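Local coordinates for OR486 (Synthetic construct, PDB 4R80), which has no known natural function, being a protein designed de novo to adopt the cystatin fold, with one helix packed on an antiparallel sheet, at residues A[23-28]-A[46-51]; A[41-46]-A[54-59]. All coordinates share one frame; numbering follows the deposited sequence.

Contact 1 (A[23-28]-A[46-51]); sequences NPSSKV and ITENGK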
loop_
_atom_site.group_PDB
_atom_site.type_symbol
_atom_site.label_atom_id
_atom_site.label_comp_id
_atom_site.label_asym_id
_atom_site.label_seq_id
_atom_site.Cartn_x
_atom_site.Cartn_y
_atom_site.Cartn_z
ATOM N N ASN A 23 5.439 -2.701 -10.361
ATOM C CA ASN A 23 4.718 -2.188 -11.520
ATOM C C ASN A 23 5.374 -0.925 -12.070
ATOM O O ASN A 23 4.895 0.183 -11.838
ATOM C CB ASN A 23 3.256 -1.914 -11.159
ATOM C CG ASN A 23 2.542 -3.150 -10.644
ATOM O OD1 ASN A 23 1.942 -3.900 -11.414
ATOM N ND2 ASN A 23 2.611 -3.373 -9.337
ATOM N N PRO A 24 6.487 -1.105 -12.809
ATOM C CA PRO A 24 7.333 -0.009 -13.307
ATOM C C PRO A 24 6.613 1.004 -14.189
ATOM O O PRO A 24 6.682 2.204 -13.920
ATOM C CB PRO A 24 8.412 -0.749 -14.114
ATOM C CG PRO A 24 7.816 -2.071 -14.441
ATOM C CD PRO A 24 6.958 -2.415 -13.264
ATOM N N SER A 25 5.930 0.534 -15.225
ATOM C CA SER A 25 5.255 1.432 -16.151
ATOM C C SER A 25 3.822 1.681 -15.707
ATOM O O SER A 25 2.888 1.522 -16.495
ATOM C CB SER A 25 5.276 0.851 -17.565
ATOM O OG SER A 25 4.364 -0.229 -17.688
ATOM N N SER A 26 3.649 2.073 -14.452
ATOM C CA SER A 26 2.311 2.227 -13.898
ATOM C C SER A 26 2.158 3.453 -13.009
ATOM O O SER A 26 3.084 3.847 -12.303
ATOM C CB SER A 26 1.927 0.968 -13.116
ATOM O OG SER A 26 0.778 1.191 -12.322
ATOM N N LYS A 27 0.970 4.054 -13.060
ATOM C CA LYS A 27 0.596 5.125 -12.144
ATOM C C LYS A 27 -0.226 4.571 -10.989
ATOM O O LYS A 27 -1.297 4.003 -11.193
ATOM C CB LYS A 27 -0.150 6.253 -12.865
ATOM C CG LYS A 27 0.756 7.310 -13.507
ATOM C CD LYS A 27 1.771 6.727 -14.473
ATOM C CE LYS A 27 2.824 7.755 -14.842
ATOM N NZ LYS A 27 3.808 7.213 -15.825
ATOM N N VAL A 28 0.279 4.752 -9.774
ATOM C CA VAL A 28 -0.322 4.152 -8.593
ATOM C C VAL A 28 -0.941 5.209 -7.686
ATOM O O VAL A 28 -0.263 6.138 -7.249
ATOM C CB VAL A 28 0.718 3.362 -7.784
ATOM C CG1 VAL A 28 0.059 2.702 -6.592
ATOM C CG2 VAL A 28 1.401 2.323 -8.663
ATOM N N ILE A 46 -4.613 0.523 -9.479
ATOM C CA ILE A 46 -3.892 0.716 -10.732
ATOM C C ILE A 46 -4.850 0.630 -11.917
ATOM O O ILE A 46 -5.683 -0.273 -11.989
ATOM C CB ILE A 46 -2.763 -0.325 -10.903
ATOM C CG1 ILE A 46 -1.755 -0.221 -9.757
ATOM C CG2 ILE A 46 -2.045 -0.144 -12.231
ATOM C CD1 ILE A 46 -0.558 -1.125 -9.920
ATOM N N THR A 47 -4.727 1.573 -12.850
ATOM C CA THR A 47 -5.564 1.578 -14.046
ATOM C C THR A 47 -4.710 1.791 -15.289
ATOM O O THR A 47 -4.344 2.913 -15.632
ATOM C CB THR A 47 -6.659 2.665 -13.988
ATOM O OG1 THR A 47 -7.523 2.415 -12.873
ATOM C CG2 THR A 47 -7.486 2.659 -15.270
ATOM N N GLU A 48 -4.388 0.686 -15.961
ATOM C CA GLU A 48 -3.532 0.713 -17.138
ATOM C C GLU A 48 -3.911 -0.398 -18.113
ATOM O O GLU A 48 -4.334 -1.479 -17.698
ATOM C CB GLU A 48 -2.055 0.589 -16.759
ATOM C CG GLU A 48 -1.698 -0.713 -16.064
ATOM C CD GLU A 48 -0.244 -0.763 -15.631
ATOM O OE1 GLU A 48 0.501 0.189 -15.938
ATOM O OE2 GLU A 48 0.150 -1.753 -14.978
ATOM N N ASN A 49 -3.768 -0.115 -19.403
ATOM C CA ASN A 49 -3.998 -1.097 -20.466
ATOM C C ASN A 49 -5.381 -1.739 -20.405
ATOM O O ASN A 49 -5.527 -2.948 -20.582
ATOM C CB ASN A 49 -2.923 -2.188 -20.419
ATOM C CG ASN A 49 -1.525 -1.622 -20.330
ATOM O OD1 ASN A 49 -1.332 -0.438 -20.046
ATOM N ND2 ASN A 49 -0.524 -2.465 -20.558
ATOM N N GLY A 50 -6.395 -0.914 -20.156
ATOM C CA GLY A 50 -7.770 -1.376 -20.109
ATOM C C GLY A 50 -8.074 -2.326 -18.966
ATOM O O GLY A 50 -9.047 -3.079 -19.024
ATOM N N LYS A 51 -7.246 -2.298 -17.927
ATOM C CA LYS A 51 -7.474 -3.133 -16.751
ATOM C C LYS A 51 -7.474 -2.319 -15.459
ATOM O O LYS A 51 -6.806 -1.291 -15.359
ATOM C CB LYS A 51 -6.452 -4.272 -16.675
ATOM C CG LYS A 51 -6.559 -5.274 -17.813
ATOM C CD LYS A 51 -5.563 -6.412 -17.655
ATOM C CE LYS A 51 -5.767 -7.471 -18.728
ATOM N NZ LYS A 51 -4.780 -8.579 -18.615
#
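Ile46 reaches with CD1 across to the carboxamide of Asn23, lying 3.8 Å from Asn23 CG and at much the same distance from the other atoms of that group, so that the methyl meets the amide as a whole. The overlap sits where the designed cystatin fold passes from its single helix, 4-22, into the sheet: 23-28 is the connecting loop, and 46-51 is the end of the second strand with the tight hairpin turn that follows it. Asn23, the first residue to leave the helical conformation, does not swing loose over this methyl, because Asn23 ND2 is hydrogen-bonded to the carbonyl of Ile19 in the last turn of the helix. Ile19 also packs on Ile46, so Ile46 touches helix, loop and sheet alike. On the strand side Val28 CG2 closes on Ile46 CD1 at 4.2 Å, the two side chains crossing obliquely. Ser26, a buried residue, turns OG anti to its backbone N (chi1 167°), toward the isoleucine, where Ser26 OG lies 3.1 Å from Ile46 CG2 and 3.6 Å from Ile46 CD1. No hydrogen bond spans the two segments; the contact rests on van der Waals packing. A type I' turn from Glu48 to Lys51 reverses the chain, with Lys51 N bonded to Glu48 O at 3.0 Å. From the start of this turn Glu48 extends its side chain back to the loop, bringing Glu48 OE1 to 3.3 Å from Ser26 CB.

Contact 2 (A[41-46]-A[54-59]); sequences RVELEI and NITVEV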
loop_
_atom_site.group_PDB
_atom_site.type_symbol
_atom_site.label_atom_id
_atom_site.label_comp_id
_atom_site.label_asym_id
_atom_site.label_seq_id
_atom_site.Cartn_x
_atom_site.Cartn_y
_atom_site.Cartn_z
ATOM N N ARG A 41 -3.141 -0.944 6.957
ATOM C CA ARG A 41 -3.644 -1.457 5.690
ATOM C C ARG A 41 -3.773 -0.341 4.662
ATOM O O ARG A 41 -4.496 0.631 4.875
ATOM C CB ARG A 41 -4.990 -2.158 5.885
ATOM C CG ARG A 41 -4.909 -3.450 6.680
ATOM C CD ARG A 41 -6.274 -4.106 6.803
ATOM N NE ARG A 41 -6.203 -5.404 7.469
ATOM C CZ ARG A 41 -6.330 -5.579 8.780
ATOM N NH1 ARG A 41 -6.534 -4.536 9.574
ATOM N NH2 ARG A 41 -6.251 -6.797 9.299
ATOM N N VAL A 42 -3.058 -0.485 3.551
ATOM C CA VAL A 42 -3.063 0.526 2.502
ATOM C C VAL A 42 -3.710 -0.022 1.234
ATOM O O VAL A 42 -3.265 -1.026 0.677
ATOM C CB VAL A 42 -1.639 1.011 2.178
ATOM C CG1 VAL A 42 -1.682 2.113 1.133
ATOM C CG2 VAL A 42 -0.943 1.491 3.442
ATOM N N GLU A 43 -4.772 0.643 0.795
ATOM C CA GLU A 43 -5.493 0.251 -0.406
ATOM C C GLU A 43 -5.048 1.110 -1.584
ATOM O O GLU A 43 -5.115 2.338 -1.526
ATOM C CB GLU A 43 -6.995 0.415 -0.174
ATOM C CG GLU A 43 -7.528 -0.443 0.964
ATOM C CD GLU A 43 -8.988 -0.177 1.265
ATOM O OE1 GLU A 43 -9.732 0.205 0.338
ATOM O OE2 GLU A 43 -9.389 -0.332 2.439
ATOM N N LEU A 44 -4.596 0.462 -2.654
ATOM C CA LEU A 44 -4.130 1.179 -3.836
ATOM C C LEU A 44 -4.835 0.654 -5.077
ATOM O O LEU A 44 -5.275 -0.495 -5.117
ATOM C CB LEU A 44 -2.611 1.045 -4.000
ATOM C CG LEU A 44 -1.737 1.352 -2.781
ATOM C CD1 LEU A 44 -1.542 0.092 -1.984
ATOM C CD2 LEU A 44 -0.390 1.921 -3.186
ATOM N N GLU A 45 -4.937 1.509 -6.096
ATOM C CA GLU A 45 -5.584 1.141 -7.347
ATOM C C GLU A 45 -4.700 1.470 -8.545
ATOM O O GLU A 45 -4.115 2.547 -8.626
ATOM C CB GLU A 45 -6.933 1.857 -7.479
ATOM C CG GLU A 45 -7.708 1.505 -8.745
ATOM C CD GLU A 45 -9.119 2.060 -8.746
ATOM O OE1 GLU A 45 -9.556 2.566 -7.695
ATOM O OE2 GLU A 45 -9.789 1.990 -9.795
ATOM N N ILE A 46 -4.613 0.523 -9.479
ATOM C CA ILE A 46 -3.892 0.716 -10.732
ATOM C C ILE A 46 -4.850 0.630 -11.917
ATOM O O ILE A 46 -5.683 -0.273 -11.989
ATOM C CB ILE A 46 -2.763 -0.325 -10.903
ATOM C CG1 ILE A 46 -1.755 -0.221 -9.757
ATOM C CG2 ILE A 46 -2.045 -0.144 -12.231
ATOM C CD1 ILE A 46 -0.558 -1.125 -9.920
ATOM N N ASN A 54 -7.215 -3.712 -8.043
ATOM C CA ASN A 54 -7.305 -3.252 -6.664
ATOM C C ASN A 54 -6.258 -3.944 -5.803
ATOM O O ASN A 54 -6.192 -5.172 -5.759
ATOM C CB ASN A 54 -8.701 -3.513 -6.101
ATOM C CG ASN A 54 -9.770 -2.688 -6.788
ATOM O OD1 ASN A 54 -9.490 -1.623 -7.339
ATOM N ND2 ASN A 54 -11.004 -3.176 -6.760
ATOM N N ILE A 55 -5.440 -3.154 -5.116
ATOM C CA ILE A 55 -4.352 -3.705 -4.320
ATOM C C ILE A 55 -4.477 -3.349 -2.844
ATOM O O ILE A 55 -4.671 -2.187 -2.488
ATOM C CB ILE A 55 -2.987 -3.196 -4.823
ATOM C CG1 ILE A 55 -2.868 -3.387 -6.337
ATOM C CG2 ILE A 55 -1.852 -3.890 -4.084
ATOM C CD1 ILE A 55 -1.519 -3.006 -6.898
ATOM N N THR A 56 -4.379 -4.364 -1.992
ATOM C CA THR A 56 -4.336 -4.163 -0.550
ATOM C C THR A 56 -3.010 -4.666 0.010
ATOM O O THR A 56 -2.697 -5.851 -0.091
ATOM C CB THR A 56 -5.492 -4.892 0.156
ATOM O OG1 THR A 56 -6.744 -4.371 -0.305
ATOM C CG2 THR A 56 -5.394 -4.709 1.663
ATOM N N VAL A 57 -2.228 -3.761 0.587
ATOM C CA VAL A 57 -0.954 -4.128 1.201
ATOM C C VAL A 57 -0.948 -3.882 2.707
ATOM O O VAL A 57 -1.240 -2.780 3.173
ATOM C CB VAL A 57 0.224 -3.398 0.541
ATOM C CG1 VAL A 57 -0.135 -1.967 0.316
ATOM C CG2 VAL A 57 1.477 -3.512 1.397
ATOM N N GLU A 58 -0.632 -4.926 3.466
ATOM C CA GLU A 58 -0.516 -4.827 4.915
ATOM C C GLU A 58 0.904 -4.482 5.361
ATOM O O GLU A 58 1.835 -5.258 5.149
ATOM C CB GLU A 58 -0.983 -6.120 5.580
ATOM C CG GLU A 58 -2.429 -6.461 5.290
ATOM C CD GLU A 58 -2.867 -7.743 5.964
ATOM O OE1 GLU A 58 -2.025 -8.384 6.628
ATOM O OE2 GLU A 58 -4.053 -8.111 5.827
ATOM N N VAL A 59 1.063 -3.309 5.967
ATOM C CA VAL A 59 2.360 -2.868 6.467
ATOM C C VAL A 59 2.410 -3.032 7.981
ATOM O O VAL A 59 1.481 -2.646 8.691
ATOM C CB VAL A 59 2.626 -1.394 6.110
ATOM C CG1 VAL A 59 4.014 -0.977 6.567
ATOM C CG2 VAL A 59 2.459 -1.174 4.610
#
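Leu44 CD1 presses against Val57 CG1 at 3.4 Å, the two side chains meeting diagonally between neighbouring strands. Val57 CG1 stands between its own backbone N and carbonyl carbon (chi1 43°), which also brings it to 3.8 Å from Val42 CB. Farther along this apolar face the methyls Ile55 CD1 and Ile46 CD1 touch at 3.7 Å, and helix 4-22 covers the row through Ala15 and Ile19. Strands 39-48 and 51-62 form the central hairpin of the four-stranded antiparallel sheet of the cystatin fold. Val42 with Val57 and Leu44 with Ile55 are its hydrogen-bonded pairs here; Leu44 N to Ile55 O measures 2.7 Å, with an N-H...O angle of 173°. The face carrying Arg41, Glu43, Glu45, Asn54, Thr56 and Glu58 is polar, partly exposed and more loosely joined. Arg41 and Glu58 run side by side, but their salt bridge is long, 3.8 Å from Arg41 NE to Glu58 OE2, with guanidinium and carboxylate planes 84° apart. Arg41 NH1 hydrogen-bonds OE1 of Gln36 on the neighbouring strand. Glu45 and Asn54 likewise lie alongside each other, Glu45 CG coming no nearer than 3.9 Å to Asn54 OD1.

In the fold
From the N terminus, helix 4-22 leads into the loop 23-28, which contact 1 holds against the far end of strand 39-48. That contact closes a loop containing nearly all of strand 28-36 and most of strand 39-48. Contact 2 closes a shorter one, joining 41-46 to 54-59 around the hairpin turn. Their segments alternate along the chain, so the two closures cross rather than nest. Ile46 belongs to both, and Val28 CG1 of contact 1 meets Leu44 CD2 of contact 2 at 3.5 Å. Contact 1 thus ties the helix exit to one end of the sheet, while contact 2 joins the sheet's two inner strands near the centre of the chain.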